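Side-chain contacts in putative hemin storage protein (Bordetella bronchiseptica, PDB 6AU1), which cleaves deacetylated poly-beta-1,6-N-acetylglucosamine through the glycoside hydrolase domain present here, and can thereby disrupt bacterial biofilms: residues E60-N65 with P69-L74; V244-A247 with Q251-P254; H215-V220 with M229-N234. All coordinates share one frame; numbering follows the deposited sequence.

Interaction 1: residues E60-N65 with P69-L74. With SO4 (sulfate ion), chain C.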
ATOM      1  N   GLU A  60      -5.467 -13.550  -8.175  1.00 14.91           N
ATOM      2  CA  GLU A  60      -6.690 -13.027  -8.794  1.00 12.05           C
ATOM      3  C   GLU A  60      -6.882 -11.560  -8.448  1.00 13.38           C
ATOM      4  O   GLU A  60      -6.428 -11.104  -7.393  1.00 13.25           O
ATOM      5  CB  GLU A  60      -7.915 -13.819  -8.337  1.00 14.04           C
ATOM      6  CG  GLU A  60      -7.866 -15.302  -8.676  1.00 15.04           C
ATOM      7  CD  GLU A  60      -9.145 -16.019  -8.292  1.00 26.42           C
ATOM      8  OE1 GLU A  60      -9.751 -15.656  -7.264  1.00 22.71           O
ATOM      9  OE2 GLU A  60      -9.539 -16.951  -9.016  1.00 34.40           O
ATOM     10  N   VAL A  61      -7.554 -10.820  -9.333  1.00 13.90           N
ATOM     11  CA  VAL A  61      -7.869  -9.422  -9.042  1.00 11.52           C
ATOM     12  C   VAL A  61      -9.355  -9.163  -9.280  1.00 11.65           C
ATOM     13  O   VAL A  61     -10.107 -10.078  -9.612  1.00 12.80           O
ATOM     14  CB  VAL A  61      -7.022  -8.444  -9.882  1.00 12.38           C
ATOM     15  CG1 VAL A  61      -5.554  -8.482  -9.449  1.00 14.04           C
ATOM     16  CG2 VAL A  61      -7.151  -8.772 -11.374  1.00 13.65           C
ATOM     17  N   TYR A  62      -9.774  -7.914  -9.082  1.00 11.37           N
ATOM     18  CA  TYR A  62     -11.205  -7.593  -9.161  1.00 11.93           C
ATOM     19  C   TYR A  62     -11.543  -6.717 -10.367  1.00 13.64           C
ATOM     20  O   TYR A  62     -12.482  -5.921 -10.339  1.00 14.68           O
ATOM     21  CB  TYR A  62     -11.652  -6.910  -7.865  1.00 11.51           C
ATOM     22  CG  TYR A  62     -11.726  -7.835  -6.649  1.00 12.94           C
ATOM     23  CD1 TYR A  62     -12.672  -8.856  -6.591  1.00 13.43           C
ATOM     24  CD2 TYR A  62     -10.870  -7.669  -5.558  1.00 11.28           C
ATOM     25  CE1 TYR A  62     -12.753  -9.700  -5.488  1.00 16.47           C
ATOM     26  CE2 TYR A  62     -10.954  -8.498  -4.440  1.00 12.27           C
ATOM     27  CZ  TYR A  62     -11.897  -9.507  -4.416  1.00 13.59           C
ATOM     28  OH  TYR A  62     -11.992 -10.334  -3.318  1.00 14.11           O
ATOM     29  N   PHE A  63     -10.774  -6.871 -11.439  1.00 13.88           N
ATOM     30  CA  PHE A  63     -11.022  -6.121 -12.676  1.00 13.37           C
ATOM     31  C   PHE A  63     -10.503  -6.952 -13.851  1.00 15.45           C
ATOM     32  O   PHE A  63      -9.562  -7.734 -13.690  1.00 15.13           O
ATOM     33  CB  PHE A  63     -10.343  -4.737 -12.632  1.00 18.06           C
ATOM     34  CG  PHE A  63      -8.847  -4.801 -12.433  1.00 14.80           C
ATOM     35  CD1 PHE A  63      -8.314  -4.878 -11.153  1.00 13.60           C
ATOM     36  CD2 PHE A  63      -7.982  -4.799 -13.521  1.00 15.03           C
ATOM     37  CE1 PHE A  63      -6.933  -4.964 -10.948  1.00 13.63           C
ATOM     38  CE2 PHE A  63      -6.590  -4.879 -13.327  1.00 13.59           C
ATOM     39  CZ  PHE A  63      -6.074  -4.951 -12.034  1.00 15.60           C
ATOM     40  N   PRO A  64     -11.109  -6.793 -15.034  1.00 14.21           N
ATOM     41  CA  PRO A  64     -10.705  -7.590 -16.197  1.00 13.97           C
ATOM     42  C   PRO A  64      -9.331  -7.146 -16.695  1.00 17.43           C
ATOM     43  O   PRO A  64      -9.044  -5.956 -16.766  1.00 16.25           O
ATOM     44  CB  PRO A  64     -11.809  -7.311 -17.226  1.00 19.72           C
ATOM     45  CG  PRO A  64     -12.388  -5.990 -16.819  1.00 20.47           C
ATOM     46  CD  PRO A  64     -12.249  -5.901 -15.322  1.00 14.45           C
ATOM     47  N   ASN A  65      -8.482  -8.109 -17.029  1.00 16.27           N
ATOM     48  CA  ASN A  65      -7.126  -7.790 -17.449  1.00 14.53           C
ATOM     49  C   ASN A  65      -6.528  -8.968 -18.209  1.00 20.39           C
ATOM     50  O   ASN A  65      -7.101 -10.062 -18.221  1.00 19.91           O
ATOM     51  CB  ASN A  65      -6.264  -7.449 -16.239  1.00 13.39           C
ATOM     52  CG  ASN A  65      -5.950  -8.665 -15.415  1.00 18.51           C
ATOM     53  OD1 ASN A  65      -4.885  -9.254 -15.562  1.00 16.66           O
ATOM     54  ND2 ASN A  65      -6.899  -9.087 -14.586  1.00 17.01           N
ATOM     55  N   PRO A  69      -6.516 -14.084 -13.579  1.00 14.94           N
ATOM     56  CA  PRO A  69      -7.961 -14.333 -13.510  1.00 19.12           C
ATOM     57  C   PRO A  69      -8.654 -13.306 -12.630  1.00 17.13           C
ATOM     58  O   PRO A  69      -8.064 -12.727 -11.719  1.00 15.24           O
ATOM     59  CB  PRO A  69      -8.060 -15.730 -12.889  1.00 21.71           C
ATOM     60  CG  PRO A  69      -6.739 -16.360 -13.126  1.00 25.90           C
ATOM     61  CD  PRO A  69      -5.729 -15.252 -13.148  1.00 16.98           C
ATOM     62  N   MET A  70      -9.921 -13.080 -12.926  1.00 16.25           N
ATOM     63  CA  MET A  70     -10.725 -12.154 -12.160  1.00 13.43           C
ATOM     64  C   MET A  70     -11.580 -12.951 -11.165  1.00 13.94           C
ATOM     65  O   MET A  70     -12.297 -13.883 -11.563  1.00 18.42           O
ATOM     66  CB  MET A  70     -11.581 -11.331 -13.137  1.00 24.82           C
ATOM     67  CG  MET A  70     -12.365 -10.206 -12.553  1.00 20.50           C
ATOM     68  SD  MET A  70     -13.122  -9.191 -13.856  1.00 18.95           S
ATOM     69  CE  MET A  70     -13.891 -10.414 -14.890  1.00 19.58           C
ATOM     70  N   ARG A  71     -11.486 -12.613  -9.878  1.00 14.12           N
ATOM     71  CA  ARG A  71     -12.309 -13.259  -8.857  1.00 14.84           C
ATOM     72  C   ARG A  71     -13.754 -12.800  -8.971  1.00 15.57           C
ATOM     73  O   ARG A  71     -14.691 -13.567  -8.762  1.00 17.08           O
ATOM     74  CB  ARG A  71     -11.788 -12.955  -7.443  1.00 15.10           C
ATOM     75  CG  ARG A  71     -12.488 -13.796  -6.373  1.00 17.70           C
ATOM     76  CD  ARG A  71     -11.939 -13.524  -4.983  1.00 16.26           C
ATOM     77  NE  ARG A  71     -12.400 -14.517  -4.016  1.00 15.92           N
ATOM     78  CZ  ARG A  71     -12.559 -14.281  -2.717  1.00 17.95           C
ATOM     79  NH1 ARG A  71     -12.319 -13.064  -2.225  1.00 16.58           N
ATOM     80  NH2 ARG A  71     -12.966 -15.256  -1.914  1.00 16.18           N
ATOM     81  N   ALA A  72     -13.911 -11.520  -9.278  1.00 16.00           N
ATOM     82  CA  ALA A  72     -15.221 -10.917  -9.512  1.00 16.81           C
ATOM     83  C   ALA A  72     -14.984  -9.606 -10.223  1.00 14.28           C
ATOM     84  O   ALA A  72     -13.972  -8.946  -9.979  1.00 13.13           O
ATOM     85  CB  ALA A  72     -15.976 -10.691  -8.202  1.00 16.38           C
ATOM     86  N   ASP A  73     -15.908  -9.211 -11.095  1.00 13.73           N
ATOM     87  CA  ASP A  73     -15.788  -7.908 -11.741  1.00 15.32           C
ATOM     88  C   ASP A  73     -16.401  -6.864 -10.820  1.00 15.34           C
ATOM     89  O   ASP A  73     -17.582  -6.521 -10.953  1.00 19.42           O
ATOM     90  CB  ASP A  73     -16.483  -7.909 -13.108  1.00 14.97           C
ATOM     91  CG  ASP A  73     -16.070  -6.740 -13.978  1.00 17.43           C
ATOM     92  OD1 ASP A  73     -15.406  -5.808 -13.472  1.00 17.52           O
ATOM     93  OD2 ASP A  73     -16.419  -6.744 -15.181  1.00 20.77           O
ATOM     94  N   LEU A  74     -15.603  -6.356  -9.883  1.00 12.88           N
ATOM     95  CA  LEU A  74     -16.177  -5.681  -8.730  1.00 13.64           C
ATOM     96  C   LEU A  74     -15.595  -4.298  -8.489  1.00 15.41           C
ATOM     97  O   LEU A  74     -16.283  -3.424  -7.967  1.00 14.36           O
ATOM     98  CB  LEU A  74     -15.980  -6.557  -7.482  1.00 17.03           C
ATOM     99  CG  LEU A  74     -16.636  -6.163  -6.163  1.00 20.44           C
ATOM    100  CD1 LEU A  74     -18.134  -5.980  -6.334  1.00 17.21           C
ATOM    101  CD2 LEU A  74     -16.348  -7.255  -5.123  1.00 20.31           C
TER
HETATM  102  S   SO4 C 701     -14.148 -17.956  -4.398  1.00 35.40           S
HETATM  103  O1  SO4 C 701     -13.547 -16.976  -5.301  1.00 30.24           O
HETATM  104  O2  SO4 C 701     -13.622 -17.772  -3.048  1.00 37.50           O
HETATM  105  O3  SO4 C 701     -13.810 -19.306  -4.868  1.00 36.72           O
HETATM  106  O4  SO4 C 701     -15.598 -17.795  -4.370  1.00 30.12           O
HETATM  107  O   HOH W   1     -13.734  -4.004 -12.085  1.00 16.00           O
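The Tyr62 ring is met at its edge, in plane, by the carbonyl oxygen of Ala72, which lies 3.6 Å from Tyr62 CD1; the CB atoms of Arg71 and Leu74 come to it obliquely. Over one face of the Phe63 ring lies Val61 CG2, offset toward the rim. At the edge of the Arg71 guanidinium, Arg71 NH1 donates to Tyr62 OH over 3.0 Å, while NE and NH2 grip two sulfate oxygens, the straighter bond running from Arg71 NH2 to sulfate O2 at 2.8 Å (175°). Tyrosine and arginine lie side by side, pointing the same way, their planes 44° apart. Arg71 gets there because its CG is anti to the backbone N (chi1 -171°) and its chain stays extended to NE. Glu60 crosses this chain at about a right angle: Glu60 OE1 rests 3.4 Å from Arg71 CB, yet 4.3 Å from Arg71 NE, too far for a salt bridge.

Along the backbone the two segments run in the same direction through a single bridge, with Val61 N bonded to Pro69 O and Arg71 N to Val61 O. Leu74 N, at the N-cap of helix 75-86, bonds to Tyr62 O. Unbranched Met70 bends at chi3 and lays its SD 3.3 Å from Pro64 N, alongside the proline ring.

Tyr62 OH is also hydrogen-bonded to Asp15, and Tyr18 OH to the sulfate, probably a crystallisation component, so the cluster joins this loop to helix 14-17 and the loop residue just after it. Between a tyrosine hydroxyl and an anion, the guanidinium is probably held in place, and its charge may be eased by nearby Glu60 and, through a long, weak ion pair, by Asp15; without the sulfate, NE and NH2 would lose these two bonds.

Interaction 2: residues V244-A247 with Q251-P254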
ATOM      1  N   VAL A 244      18.157   3.725   9.741  1.00 23.89           N
ATOM      2  CA  VAL A 244      19.143   2.746   9.286  1.00 22.74           C
ATOM      3  C   VAL A 244      18.428   1.570   8.605  1.00 23.61           C
ATOM      4  O   VAL A 244      18.969   0.957   7.679  1.00 21.88           O
ATOM      5  CB  VAL A 244      20.025   2.218  10.430  1.00 32.99           C
ATOM      6  CG1 VAL A 244      19.197   1.470  11.446  1.00 37.68           C
ATOM      7  CG2 VAL A 244      21.112   1.308   9.879  1.00 32.65           C
ATOM      8  N   SER A 245      17.205   1.287   9.048  1.00 21.58           N
ATOM      9  CA  SER A 245      16.430   0.147   8.549  1.00 20.90           C
ATOM     10  C   SER A 245      15.959   0.321   7.112  1.00 18.07           C
ATOM     11  O   SER A 245      15.421  -0.619   6.528  1.00 18.21           O
ATOM     12  CB  SER A 245      15.221  -0.121   9.452  1.00 20.35           C
ATOM     13  OG  SER A 245      14.245   0.904   9.351  1.00 20.26           O
ATOM     14  N   GLU A 246      16.160   1.509   6.535  1.00 18.19           N
ATOM     15  CA  GLU A 246      15.964   1.688   5.091  1.00 18.20           C
ATOM     16  C   GLU A 246      16.674   0.600   4.305  1.00 18.90           C
ATOM     17  O   GLU A 246      16.177   0.134   3.283  1.00 18.90           O
ATOM     18  CB  GLU A 246      16.480   3.050   4.628  1.00 19.86           C
ATOM     19  CG  GLU A 246      15.628   4.221   5.097  1.00 19.92           C
ATOM     20  CD  GLU A 246      16.173   5.549   4.617  1.00 30.98           C
ATOM     21  OE1 GLU A 246      17.077   5.540   3.751  1.00 29.10           O
ATOM     22  OE2 GLU A 246      15.692   6.597   5.100  1.00 30.28           O
ATOM     23  N   ALA A 247      17.847   0.200   4.792  1.00 17.99           N
ATOM     24  CA  ALA A 247      18.651  -0.807   4.108  1.00 18.82           C
ATOM     25  C   ALA A 247      17.963  -2.169   3.974  1.00 22.57           C
ATOM     26  O   ALA A 247      18.297  -2.922   3.061  1.00 20.57           O
ATOM     27  CB  ALA A 247      19.991  -0.977   4.817  1.00 22.87           C
ATOM     28  N   GLN A 251      12.504   1.263   1.523  1.00 15.46           N
ATOM     29  CA  GLN A 251      11.586   2.401   1.629  1.00 15.73           C
ATOM     30  C   GLN A 251      12.244   3.491   2.462  1.00 17.29           C
ATOM     31  O   GLN A 251      13.108   3.197   3.275  1.00 18.12           O
ATOM     32  CB  GLN A 251      10.265   1.992   2.278  1.00 13.37           C
ATOM     33  CG  GLN A 251       9.552   0.815   1.624  1.00 13.33           C
ATOM     34  CD  GLN A 251       8.219   0.538   2.280  1.00 16.04           C
ATOM     35  OE1 GLN A 251       7.977   0.951   3.408  1.00 16.00           O
ATOM     36  NE2 GLN A 251       7.340  -0.164   1.573  1.00 16.12           N
ATOM     37  N   SER A 252      11.808   4.737   2.285  1.00 17.18           N
ATOM     38  CA  SER A 252      12.453   5.892   2.918  1.00 18.17           C
ATOM     39  C   SER A 252      11.463   7.040   3.029  1.00 18.95           C
ATOM     40  O   SER A 252      10.784   7.341   2.063  1.00 19.44           O
ATOM     41  CB  SER A 252      13.671   6.343   2.104  1.00 19.98           C
ATOM     42  OG  SER A 252      14.039   7.664   2.417  1.00 27.56           O
ATOM     43  N   LEU A 253      11.384   7.690   4.189  1.00 20.35           N
ATOM     44  CA  LEU A 253      10.432   8.791   4.334  1.00 17.95           C
ATOM     45  C   LEU A 253      10.818  10.008   3.481  1.00 19.79           C
ATOM     46  O   LEU A 253       9.969  10.525   2.756  1.00 20.54           O
ATOM     47  CB  LEU A 253      10.274   9.191   5.805  1.00 19.93           C
ATOM     48  CG  LEU A 253       9.364  10.396   6.055  1.00 22.67           C
ATOM     49  CD1 LEU A 253       7.967  10.169   5.457  1.00 21.18           C
ATOM     50  CD2 LEU A 253       9.274  10.679   7.543  1.00 26.79           C
ATOM     51  N   PRO A 254      12.088  10.463   3.539  1.00 21.87           N
ATOM     52  CA  PRO A 254      12.431  11.633   2.712  1.00 26.12           C
ATOM     53  C   PRO A 254      12.201  11.422   1.217  1.00 23.87           C
ATOM     54  O   PRO A 254      11.700  12.326   0.538  1.00 22.93           O
ATOM     55  CB  PRO A 254      13.928  11.832   2.984  1.00 30.04           C
ATOM     56  CG  PRO A 254      14.166  11.200   4.285  1.00 30.30           C
ATOM     57  CD  PRO A 254      13.220  10.060   4.399  1.00 22.56           C
TER
HETATM   58  O   HOH W   2      13.361   7.036   6.281  1.00 19.03           O
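Glu246 and Ser252 form a small, buried polar contact across the turn between two short helices, 246-249 and 253-259, in the connection that follows strand 230-235. Its one direct bond is weak: Ser252 OG donates to Glu246 OE2 over 3.3 Å. A water reinforces it, giving a proton to Glu246 OE2 at 2.6 Å and accepting one from Leu253 N at 3.0 Å. One carboxylate oxygen therefore receives both the serine hydroxyl and, through the water, the first N-H of helix 253-259.

With CG anti to its own carbonyl carbon (chi1 -71°), Glu246 passes 3.3 Å from Gln251 O at its CG, and the extended chain beyond carries the carboxylate to Ser252. Gln251 O is buried with no polar partner in the model. The other carboxylate oxygen, Glu246 OE1, makes a salt bridge with Lys203 of helix 195-223, which probably helps to balance the buried charge. Gln251 turns its side chain from Glu246, and its amide reaches residues that follow strands 230-235 and 156-159, OE1 accepting from Tyr236 N and NE2 donating to Ala163 O.

Residue types fit the helix start. Ser252 is the N-cap, small enough to sit beside the carboxylate, and its OG, anti to the backbone N (chi1 161°), also makes a weak bond with Glu255 N. Pro254, in the first turn, has no N-H that would need an acceptor. A negative group here would probably interact favourably with the helix dipole. The arrangement is a serine N-cap supplemented by a water-linked acidic side chain, in a strand-to-helix connection of a TIM-barrel domain.

Interaction 3: residues H215-V220 with M229-N234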
ATOM      1  N   HIS A 215       6.643   5.166 -13.242  1.00 19.22           N
ATOM      2  CA  HIS A 215       6.330   4.581 -14.550  1.00 20.01           C
ATOM      3  C   HIS A 215       4.879   4.098 -14.581  1.00 17.58           C
ATOM      4  O   HIS A 215       4.148   4.382 -15.534  1.00 18.13           O
ATOM      5  CB  HIS A 215       7.299   3.427 -14.861  1.00 18.40           C
ATOM      6  CG  HIS A 215       6.920   2.596 -16.054  1.00 19.95           C
ATOM      7  ND1 HIS A 215       7.067   3.036 -17.352  1.00 23.03           N
ATOM      8  CD2 HIS A 215       6.431   1.333 -16.140  1.00 18.21           C
ATOM      9  CE1 HIS A 215       6.668   2.089 -18.185  1.00 25.47           C
ATOM     10  NE2 HIS A 215       6.283   1.044 -17.474  1.00 22.91           N
ATOM     11  N   LEU A 216       4.468   3.388 -13.532  1.00 17.94           N
ATOM     12  CA  LEU A 216       3.089   2.891 -13.420  1.00 16.34           C
ATOM     13  C   LEU A 216       2.098   4.050 -13.359  1.00 16.57           C
ATOM     14  O   LEU A 216       1.043   4.018 -13.998  1.00 18.17           O
ATOM     15  CB  LEU A 216       2.934   1.997 -12.187  1.00 15.76           C
ATOM     16  CG  LEU A 216       3.844   0.760 -12.200  1.00 15.65           C
ATOM     17  CD1 LEU A 216       3.747   0.009 -10.886  1.00 14.07           C
ATOM     18  CD2 LEU A 216       3.483  -0.145 -13.392  1.00 15.21           C
ATOM     19  N   ARG A 217       2.436   5.075 -12.585  1.00 15.61           N
ATOM     20  CA  ARG A 217       1.616   6.285 -12.561  1.00 17.78           C
ATOM     21  C   ARG A 217       1.406   6.863 -13.957  1.00 23.22           C
ATOM     22  O   ARG A 217       0.288   7.247 -14.326  1.00 23.39           O
ATOM     23  CB  ARG A 217       2.260   7.344 -11.668  1.00 18.49           C
ATOM     24  CG  ARG A 217       1.499   8.661 -11.664  1.00 23.07           C
ATOM     25  CD  ARG A 217       2.356   9.771 -11.107  1.00 33.39           C
ATOM     26  NE  ARG A 217       1.516  10.821 -10.549  1.00 47.77           N
ATOM     27  CZ  ARG A 217       1.980  11.900  -9.934  1.00 55.91           C
ATOM     28  NH1 ARG A 217       3.289  12.079  -9.807  1.00 61.38           N
ATOM     29  NH2 ARG A 217       1.131  12.796  -9.445  1.00 51.78           N
ATOM     30  N   HIS A 218       2.488   6.928 -14.726  1.00 20.85           N
ATOM     31  CA  HIS A 218       2.446   7.528 -16.058  1.00 22.15           C
ATOM     32  C   HIS A 218       1.512   6.726 -16.967  1.00 23.44           C
ATOM     33  O   HIS A 218       0.743   7.289 -17.751  1.00 23.47           O
ATOM     34  CB  HIS A 218       3.855   7.608 -16.658  1.00 24.26           C
ATOM     35  CG  HIS A 218       3.906   8.262 -18.005  1.00 35.89           C
ATOM     36  ND1 HIS A 218       4.182   7.565 -19.162  1.00 43.79           N
ATOM     37  CD2 HIS A 218       3.705   9.547 -18.380  1.00 39.88           C
ATOM     38  CE1 HIS A 218       4.152   8.394 -20.192  1.00 42.01           C
ATOM     39  NE2 HIS A 218       3.865   9.602 -19.743  1.00 45.35           N
ATOM     40  N   ILE A 219       1.585   5.405 -16.857  1.00 22.00           N
ATOM     41  CA  ILE A 219       0.707   4.539 -17.636  1.00 22.76           C
ATOM     42  C   ILE A 219      -0.768   4.787 -17.320  1.00 24.12           C
ATOM     43  O   ILE A 219      -1.591   4.973 -18.223  1.00 24.46           O
ATOM     44  CB  ILE A 219       1.046   3.067 -17.389  1.00 23.00           C
ATOM     45  CG1 ILE A 219       2.350   2.725 -18.101  1.00 27.59           C
ATOM     46  CG2 ILE A 219      -0.082   2.162 -17.878  1.00 23.54           C
ATOM     47  CD1 ILE A 219       2.926   1.421 -17.681  1.00 28.85           C
ATOM     48  N   VAL A 220      -1.093   4.823 -16.034  1.00 20.10           N
ATOM     49  CA  VAL A 220      -2.481   4.999 -15.614  1.00 20.13           C
ATOM     50  C   VAL A 220      -3.003   6.386 -15.965  1.00 25.19           C
ATOM     51  O   VAL A 220      -4.117   6.525 -16.473  1.00 26.53           O
ATOM     52  CB  VAL A 220      -2.634   4.747 -14.103  1.00 19.25           C
ATOM     53  CG1 VAL A 220      -4.040   5.127 -13.614  1.00 20.98           C
ATOM     54  CG2 VAL A 220      -2.351   3.288 -13.799  1.00 18.41           C
ATOM     55  N   MET A 229      -3.699  12.632 -11.755  1.00 48.35           N
ATOM     56  CA  MET A 229      -3.732  11.332 -11.088  1.00 43.43           C
ATOM     57  C   MET A 229      -2.900  11.395  -9.806  1.00 42.96           C
ATOM     58  O   MET A 229      -1.672  11.403  -9.852  1.00 48.91           O
ATOM     59  CB  MET A 229      -3.216  10.230 -12.019  1.00 41.58           C
ATOM     60  CG  MET A 229      -3.149   8.828 -11.403  1.00 42.83           C
ATOM     61  SD  MET A 229      -4.741   8.170 -10.845  1.00 43.22           S
ATOM     62  CE  MET A 229      -5.765   8.459 -12.274  1.00 35.44           C
ATOM     63  N   VAL A 230      -3.582  11.448  -8.667  1.00 30.63           N
ATOM     64  CA  VAL A 230      -2.925  11.539  -7.367  1.00 28.37           C
ATOM     65  C   VAL A 230      -2.333  10.193  -6.992  1.00 30.18           C
ATOM     66  O   VAL A 230      -2.947   9.165  -7.250  1.00 25.51           O
ATOM     67  CB  VAL A 230      -3.912  11.975  -6.277  1.00 28.69           C
ATOM     68  CG1 VAL A 230      -3.193  12.225  -4.959  1.00 32.33           C
ATOM     69  CG2 VAL A 230      -4.674  13.214  -6.723  1.00 37.20           C
ATOM     70  N   VAL A 231      -1.141  10.185  -6.406  1.00 23.97           N
ATOM     71  CA  VAL A 231      -0.568   8.919  -5.949  1.00 21.68           C
ATOM     72  C   VAL A 231      -0.141   8.937  -4.484  1.00 19.99           C
ATOM     73  O   VAL A 231       0.387   9.931  -3.973  1.00 20.95           O
ATOM     74  CB  VAL A 231       0.655   8.482  -6.817  1.00 22.77           C
ATOM     75  CG1 VAL A 231       0.212   8.216  -8.264  1.00 24.23           C
ATOM     76  CG2 VAL A 231       1.784   9.519  -6.762  1.00 23.31           C
ATOM     77  N   ALA A 232      -0.388   7.817  -3.813  1.00 18.56           N
ATOM     78  CA  ALA A 232       0.080   7.595  -2.451  1.00 17.04           C
ATOM     79  C   ALA A 232       0.810   6.266  -2.406  1.00 17.06           C
ATOM     80  O   ALA A 232       0.601   5.413  -3.276  1.00 16.64           O
ATOM     81  CB  ALA A 232      -1.086   7.601  -1.463  1.00 17.59           C
ATOM     82  N   ARG A 233       1.666   6.082  -1.411  1.00 14.47           N
ATOM     83  CA  ARG A 233       2.301   4.774  -1.229  1.00 14.03           C
ATOM     84  C   ARG A 233       2.372   4.437   0.254  1.00 15.35           C
ATOM     85  O   ARG A 233       2.649   5.308   1.072  1.00 14.96           O
ATOM     86  CB  ARG A 233       3.701   4.755  -1.858  1.00 16.30           C
ATOM     87  CG  ARG A 233       4.424   3.384  -1.720  1.00 13.15           C
ATOM     88  CD  ARG A 233       5.668   3.306  -2.610  1.00 13.48           C
ATOM     89  NE  ARG A 233       6.522   2.175  -2.236  1.00 14.52           N
ATOM     90  CZ  ARG A 233       7.804   2.069  -2.576  1.00 15.25           C
ATOM     91  NH1 ARG A 233       8.378   3.009  -3.331  1.00 16.15           N
ATOM     92  NH2 ARG A 233       8.518   1.032  -2.142  1.00 13.30           N
ATOM     93  N   ASN A 234       2.103   3.177   0.597  1.00 13.94           N
ATOM     94  CA  ASN A 234       2.267   2.707   1.972  1.00 14.29           C
ATOM     95  C   ASN A 234       3.729   2.697   2.395  1.00 16.71           C
ATOM     96  O   ASN A 234       4.598   2.179   1.674  1.00 14.27           O
ATOM     97  CB  ASN A 234       1.714   1.284   2.149  1.00 12.16           C
ATOM     98  CG  ASN A 234       0.204   1.230   2.176  1.00 15.91           C
ATOM     99  OD1 ASN A 234      -0.388   0.387   1.518  1.00 18.73           O
ATOM    100  ND2 ASN A 234      -0.425   2.096   2.973  1.00 16.75           N
TER
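Arg217 and Val220 of helix 195-223 pack on Met229 and Val231, where the chain returns to the barrel in a beta-alpha-beta crossover: strand 156-159, this helix, then strand 230-235, parallel to the first, in a TIM-barrel domain. The tighter part is Arg217 against Val231. Their side chains cross at about a right angle, the arginine methylenes passing over one branch, with Arg217 CG 3.7 Å from Val231 CG1. The other branch, Val231 CG2, sits over the centre of one guanidinium face, 3.9 Å above its plane. A beta-branched valine suits both strand and place, since one methyl lies along the arginine's methylenes as far as NE and the other faces the guanidinium.

Val220 and Met229 meet more sparsely, though both are buried: only Val220 CG1 approaches, 4.0 Å from Met229 CE, the flexible thioether chain bending at chi2 (61°) and chi3 to bring its methyl there. Solvent reaches the arginine, which is only partly buried and has Asp261 as a long, weak ionic neighbour. Its charged end nevertheless holds the strand's entrance: Arg217 NE bonds weakly to Met229 O, and Arg217 NH2 donates to the same oxygen at 3.2 Å (153°), close to the guanidinium plane.

In the fold
From the N terminus, interaction 1 comes first, closing a three-residue loop within the connection from strand 43-47 to helix 75-86 and tying it to the residues after strand 8-12. Interaction 3 follows, closing the end of helix 195-223 and the short loop that leads into strand 230-235, eight residues in all. Interaction 2 is last, bridging three residues, the end of helix 246-249 and the turn into helix 253-259. The three lie in series; none nests within or crosses another. Interactions 2 and 3 touch where Gln251 packs against Arg233 and Asn234, so the connection after strand 230-235 packs back on that strand's own end. Interactions 1 and 2 are on opposite sides of the chain's centre, their centres about 33 Å apart.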